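PDB 1VDD: recombination protein recR from Deinococcus radiodurans, which takes part in homologous recombinational DNA repair, binds DNA and zinc, and assembles into a ring-shaped tetramer. Local coordinates for the interface of chains A and B. Residues are numbered along the deposited sequence; one frame, centred on the assembly and turned at random. Chains: chain A/B, Recombination protein recR.

Contact 1: the interface of chains A and B. Residues chain A 97, 173-174; chain B 170, 182-185.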
ATOM      1  N   SER A  97      16.306 -21.099   7.419  1.00 62.12           N
ATOM      2  CA  SER A  97      15.943 -20.715   8.773  1.00 59.20           C
ATOM      3  C   SER A  97      17.022 -21.098   9.782  1.00 60.12           C
ATOM      4  O   SER A  97      16.895 -20.803  10.976  1.00 55.01           O
ATOM      5  CB  SER A  97      14.614 -21.369   9.156  1.00 57.97           C
ATOM      6  OG  SER A  97      14.225 -21.001  10.463  1.00 53.92           O
ATOM      7  N   PRO A 173       4.400 -13.297  15.621  1.00 13.79           N
ATOM      8  CA  PRO A 173       5.585 -13.342  14.755  1.00 15.33           C
ATOM      9  C   PRO A 173       6.725 -12.505  15.356  1.00 25.59           C
ATOM     10  O   PRO A 173       6.479 -11.653  16.202  1.00 20.36           O
ATOM     11  CB  PRO A 173       5.072 -12.784  13.431  1.00 12.10           C
ATOM     12  CG  PRO A 173       3.973 -11.850  13.805  1.00  9.50           C
ATOM     13  CD  PRO A 173       3.347 -12.421  15.080  1.00 20.52           C
ATOM     14  N   VAL A 174       7.962 -12.753  14.937  1.00 32.79           N
ATOM     15  CA  VAL A 174       9.092 -11.989  15.475  1.00 40.65           C
ATOM     16  C   VAL A 174       9.121 -10.553  14.969  1.00 43.15           C
ATOM     17  O   VAL A 174       8.987 -10.308  13.772  1.00 43.45           O
ATOM     18  CB  VAL A 174      10.446 -12.615  15.103  1.00 41.42           C
ATOM     19  CG1 VAL A 174      11.557 -11.902  15.850  1.00 40.50           C
ATOM     20  CG2 VAL A 174      10.448 -14.091  15.432  1.00 49.61           C
TER
ATOM     21  N   TYR B 170       6.315 -17.496  20.828  1.00 43.76           N
ATOM     22  CA  TYR B 170       6.865 -16.945  19.592  1.00 42.83           C
ATOM     23  C   TYR B 170       6.469 -17.971  18.538  1.00 41.07           C
ATOM     24  O   TYR B 170       6.739 -19.162  18.704  1.00 42.30           O
ATOM     25  CB  TYR B 170       8.390 -16.861  19.646  1.00 49.26           C
ATOM     26  CG  TYR B 170       8.952 -15.669  20.385  1.00 57.42           C
ATOM     27  CD1 TYR B 170       8.806 -15.544  21.763  1.00 61.11           C
ATOM     28  CD2 TYR B 170       9.682 -14.689  19.708  1.00 60.10           C
ATOM     29  CE1 TYR B 170       9.381 -14.474  22.454  1.00 64.35           C
ATOM     30  CE2 TYR B 170      10.255 -13.621  20.383  1.00 60.87           C
ATOM     31  CZ  TYR B 170      10.105 -13.519  21.756  1.00 64.70           C
ATOM     32  OH  TYR B 170      10.691 -12.475  22.436  1.00 64.48           O
ATOM     33  N   ASP B 182       8.366 -14.765   8.004  1.00 45.09           N
ATOM     34  CA  ASP B 182       9.730 -14.412   8.387  1.00 44.11           C
ATOM     35  C   ASP B 182      10.625 -15.566   8.821  1.00 44.68           C
ATOM     36  O   ASP B 182      10.189 -16.495   9.500  1.00 42.55           O
ATOM     37  CB  ASP B 182       9.684 -13.385   9.521  1.00 55.10           C
ATOM     38  CG  ASP B 182      11.057 -12.859   9.887  1.00 58.26           C
ATOM     39  OD1 ASP B 182      11.557 -11.961   9.175  1.00 64.56           O
ATOM     40  OD2 ASP B 182      11.638 -13.351  10.879  1.00 59.63           O
ATOM     41  N   GLU B 183      11.895 -15.462   8.441  1.00 46.69           N
ATOM     42  CA  GLU B 183      12.926 -16.450   8.750  1.00 48.17           C
ATOM     43  C   GLU B 183      12.912 -16.913  10.196  1.00 47.76           C
ATOM     44  O   GLU B 183      12.531 -18.049  10.501  1.00 47.93           O
ATOM     45  CB  GLU B 183      14.306 -15.859   8.464  1.00 53.94           C
ATOM     46  CG  GLU B 183      15.258 -16.811   7.785  1.00 67.26           C
ATOM     47  CD  GLU B 183      14.763 -17.206   6.406  1.00 73.10           C
ATOM     48  OE1 GLU B 183      14.520 -16.294   5.584  1.00 72.31           O
ATOM     49  OE2 GLU B 183      14.613 -18.422   6.147  1.00 77.22           O
ATOM     50  N   VAL B 184      13.350 -16.018  11.079  1.00 43.36           N
ATOM     51  CA  VAL B 184      13.436 -16.299  12.502  1.00 38.26           C
ATOM     52  C   VAL B 184      12.120 -16.774  13.107  1.00 37.55           C
ATOM     53  O   VAL B 184      12.121 -17.602  14.016  1.00 38.99           O
ATOM     54  CB  VAL B 184      13.933 -15.060  13.278  1.00 39.47           C
ATOM     55  CG1 VAL B 184      14.127 -15.417  14.741  1.00 38.84           C
ATOM     56  CG2 VAL B 184      15.245 -14.554  12.674  1.00 36.85           C
ATOM     57  N   THR B 185      11.001 -16.248  12.616  1.00 32.50           N
ATOM     58  CA  THR B 185       9.702 -16.655  13.122  1.00 31.33           C
ATOM     59  C   THR B 185       9.542 -18.147  12.852  1.00 31.10           C
ATOM     60  O   THR B 185       9.224 -18.911  13.761  1.00 32.05           O
ATOM     61  CB  THR B 185       8.560 -15.843  12.453  1.00 37.51           C
ATOM     62  OG1 THR B 185       8.566 -14.497  12.959  1.00 34.59           O
ATOM     63  CG2 THR B 185       7.207 -16.471  12.743  1.00 39.13           C
TER
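B:Thr185 and A:Val174 meet where the first turn of helix 183-191, in the C-terminal region of RecR, packs against the A:Pro173–A:Val174 stretch of the partner chain. Followed outward from CB, the threonine uses each branch differently. Its CB lies alongside the A:Val174 methyl CG2 at 3.9 Å. The hydroxyl OG1 stands anti to its own carbonyl carbon (chi1 -72°), which turns it toward the A:Val174 backbone, where it accepts a hydrogen bond of 2.7 Å from the amide N. At 171° about the hydrogen this bond is nearly straight, and it ties the chain A backbone directly to a helix side chain. The other branch, the methyl CG2, rests 4.1 Å from CA of A:Pro173, the residue just before the bonded amide.

A:Val174 runs past the threonine in the opposite direction. With CG1 anti to its backbone N (chi1 -172°), the remaining methyl CG2 points into chain B and packs against CA of B:Thr185 at 3.5 Å. The same methyl touches CG1 of B:Val184 more loosely, and CD2 of the B:Tyr170 ring approaches it from another direction at 4.4 Å. This one methyl is thus bordered by three chain B residues, in keeping with A:Val174 burying more surface than any other residue of the patch.

B:Asp182 sits immediately ahead of the helix, in the N-cap position; its carboxylate OD2 receives a weak hydrogen bond from N of B:Thr185 and may help to cap the first turn. Farther out, OG of A:Ser97 makes a weak hydrogen bond of 3.4 Å to the B:Glu183 backbone O. The glutamate side chain places its methylene CG 4.1 Å from the serine CA, with the carboxylate lying near the serine backbone.

Contact 2: the interface of chains A and B. Residues chain A 89-90, 93-94, 140, 142, 168; chain B 177-179, 186.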
ATOM      1  N   GLY A  89       8.528 -24.507  -1.545  1.00 45.37           N
ATOM      2  CA  GLY A  89       9.049 -23.218  -1.138  1.00 43.03           C
ATOM      3  C   GLY A  89       9.195 -23.159   0.374  1.00 43.11           C
ATOM      4  O   GLY A  89      10.043 -22.440   0.901  1.00 46.66           O
ATOM      5  N   ASP A  90       8.357 -23.906   1.084  1.00 42.65           N
ATOM      6  CA  ASP A  90       8.436 -23.924   2.534  1.00 40.09           C
ATOM      7  C   ASP A  90       9.711 -24.637   2.943  1.00 38.50           C
ATOM      8  O   ASP A  90      10.280 -24.339   3.981  1.00 40.40           O
ATOM      9  CB  ASP A  90       7.257 -24.661   3.152  1.00 39.79           C
ATOM     10  CG  ASP A  90       5.929 -24.202   2.616  1.00 40.21           C
ATOM     11  OD1 ASP A  90       5.712 -22.979   2.515  1.00 49.46           O
ATOM     12  OD2 ASP A  90       5.089 -25.070   2.311  1.00 44.17           O
ATOM     13  N   ALA A  93      12.231 -21.984   2.914  1.00 49.10           N
ATOM     14  CA  ALA A  93      11.954 -21.114   4.056  1.00 48.15           C
ATOM     15  C   ALA A  93      12.418 -21.742   5.366  1.00 47.33           C
ATOM     16  O   ALA A  93      13.096 -21.091   6.157  1.00 47.11           O
ATOM     17  CB  ALA A  93      10.464 -20.799   4.121  1.00 46.33           C
ATOM     18  N   LEU A  94      12.057 -23.004   5.594  1.00 48.31           N
ATOM     19  CA  LEU A  94      12.462 -23.700   6.812  1.00 48.54           C
ATOM     20  C   LEU A  94      13.904 -24.174   6.734  1.00 49.73           C
ATOM     21  O   LEU A  94      14.432 -24.706   7.710  1.00 57.04           O
ATOM     22  CB  LEU A  94      11.553 -24.905   7.096  1.00 45.08           C
ATOM     23  CG  LEU A  94      10.071 -24.604   7.327  1.00 52.36           C
ATOM     24  CD1 LEU A  94       9.332 -25.891   7.657  1.00 51.97           C
ATOM     25  CD2 LEU A  94       9.924 -23.590   8.460  1.00 56.97           C
ATOM     26  N   ALA A 140       4.234 -28.979   9.566  1.00 35.76           N
ATOM     27  CA  ALA A 140       4.488 -27.589   9.240  1.00 36.14           C
ATOM     28  C   ALA A 140       3.627 -27.072   8.109  1.00 36.41           C
ATOM     29  O   ALA A 140       4.102 -26.314   7.262  1.00 39.97           O
ATOM     30  CB  ALA A 140       5.947 -27.397   8.908  1.00 31.31           C
ATOM     31  N   GLY A 142       0.415 -24.856   6.621  1.00 31.23           N
ATOM     32  CA  GLY A 142      -0.015 -23.501   6.923  1.00 31.36           C
ATOM     33  C   GLY A 142      -0.834 -23.349   8.193  1.00 23.32           C
ATOM     34  O   GLY A 142      -0.896 -24.240   9.022  1.00 22.31           O
ATOM     35  N   ILE A 168       3.989 -27.039  14.406  1.00 35.17           N
ATOM     36  CA  ILE A 168       4.794 -25.852  14.662  1.00 33.34           C
ATOM     37  C   ILE A 168       3.981 -24.906  15.537  1.00 36.57           C
ATOM     38  O   ILE A 168       2.756 -24.961  15.549  1.00 34.59           O
ATOM     39  CB  ILE A 168       5.241 -25.159  13.343  1.00 34.82           C
ATOM     40  CG1 ILE A 168       4.034 -24.817  12.469  1.00 35.64           C
ATOM     41  CG2 ILE A 168       6.159 -26.072  12.572  1.00 28.84           C
ATOM     42  CD1 ILE A 168       4.424 -24.168  11.162  1.00 43.04           C
TER
ATOM     43  N   SER B 177       0.821 -18.812   5.446  1.00 41.16           N
ATOM     44  CA  SER B 177       1.584 -19.915   4.869  1.00 42.18           C
ATOM     45  C   SER B 177       3.067 -19.646   5.105  1.00 35.47           C
ATOM     46  O   SER B 177       3.514 -18.517   4.985  1.00 35.32           O
ATOM     47  CB  SER B 177       1.305 -20.029   3.368  1.00 41.30           C
ATOM     48  OG  SER B 177      -0.007 -20.525   3.142  1.00 51.30           O
ATOM     49  N   LEU B 178       3.822 -20.685   5.436  1.00 32.33           N
ATOM     50  CA  LEU B 178       5.246 -20.536   5.691  1.00 35.99           C
ATOM     51  C   LEU B 178       6.011 -19.765   4.610  1.00 43.43           C
ATOM     52  O   LEU B 178       7.001 -19.076   4.905  1.00 40.24           O
ATOM     53  CB  LEU B 178       5.886 -21.909   5.894  1.00 29.82           C
ATOM     54  CG  LEU B 178       5.341 -22.817   7.001  1.00 26.39           C
ATOM     55  CD1 LEU B 178       6.444 -23.814   7.343  1.00 17.90           C
ATOM     56  CD2 LEU B 178       4.933 -22.027   8.249  1.00 29.01           C
ATOM     57  N   GLU B 179       5.564 -19.887   3.361  1.00 47.43           N
ATOM     58  CA  GLU B 179       6.199 -19.186   2.247  1.00 49.38           C
ATOM     59  C   GLU B 179       6.257 -17.690   2.590  1.00 48.54           C
ATOM     60  O   GLU B 179       7.273 -17.025   2.387  1.00 46.15           O
ATOM     61  CB  GLU B 179       5.388 -19.389   0.960  1.00 52.61           C
ATOM     62  CG  GLU B 179       6.114 -18.981  -0.319  1.00 56.93           C
ATOM     63  CD  GLU B 179       7.203 -19.968  -0.715  1.00 68.16           C
ATOM     64  OE1 GLU B 179       7.964 -20.407   0.176  1.00 68.61           O
ATOM     65  OE2 GLU B 179       7.308 -20.303  -1.917  1.00 71.16           O
ATOM     66  N   LEU B 186       9.793 -18.565  11.613  1.00 34.04           N
ATOM     67  CA  LEU B 186       9.697 -19.982  11.242  1.00 36.18           C
ATOM     68  C   LEU B 186      10.614 -20.812  12.128  1.00 35.58           C
ATOM     69  O   LEU B 186      10.244 -21.907  12.575  1.00 34.94           O
ATOM     70  CB  LEU B 186      10.099 -20.192   9.784  1.00 36.22           C
ATOM     71  CG  LEU B 186       9.032 -19.839   8.757  1.00 42.06           C
ATOM     72  CD1 LEU B 186       9.678 -19.634   7.406  1.00 38.12           C
ATOM     73  CD2 LEU B 186       7.980 -20.932   8.719  1.00 32.00           C
TER
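B:Leu178 and B:Leu186 push into an apolar patch of the partner's Toprim domain, lined by A:Ala93, A:Leu94, A:Ala140 and A:Ile168. The two methyls of B:Leu178 divide the work. CD1 packs on CD1 of A:Leu94 at 3.6 Å, the two side chains passing at a slant, and also lies against CB and the carbonyl O of A:Ala140. CD2 meets CD1 of A:Ile168 tip to tip at 3.7 Å. The isoleucine's extended outer arm (chi2 -179°) carries that methyl out to the leucine.

B:Leu186 crosses A:Leu94 at about a right angle, and their CD2 methyls come as near as 3.3 Å, a tight contact. A:Leu94 therefore offers one methyl to each chain B leucine. The other end of the B:Leu186 fork, CD1, covers the methyl CB of A:Ala93 at 3.6 Å.

Toward the rim, A:Asp90 stands nearly perpendicular to B:Leu178 and lays its carboxylate beside the leucine CB. Its OD1 also comes to 3.2 Å from the backbone N of B:Glu179, at the start of 3-10 helix 178-180. The glutamate's CG is anti to its own N, and a bend at chi2 (74°) folds the carboxyl group over A:Gly89, with CD 3.8 Å from the glycine CA. Its OE1 is modelled against the A:Gly89 carbonyl O, a clash of two acceptors, and with the A:Asp90 carboxylate also nearby the placement of this tip is doubtful. An alanine in place of B:Glu179 would probably leave A:Gly89 without this cover and open a gap at the rim. A:Gly142 and B:Ser177 border the patch through looser backbone contact. The leucine pair of one RecR subunit thus docks on the Toprim domain of another, joining the two in a two-fold interface.

The C-alpha centres of contact 1 and contact 2 lie about 10 Å apart, and helix 183-191 of chain B runs through both. Its opening residues serve contact 1 and B:Leu186, the next in sequence, turns into contact 2. On chain A, A:Ser97 of contact 1 follows closely on the helix 88-93 segment used in contact 2. The two are therefore neighbouring parts of one surface, one centred on a backbone-to-side-chain hydrogen bond with some apolar packing, the other mainly on leucine packing. Because the interface is two-fold symmetric, each has a twin, so both C-terminal regions reach across to the partner, which probably helps build the four-subunit ring.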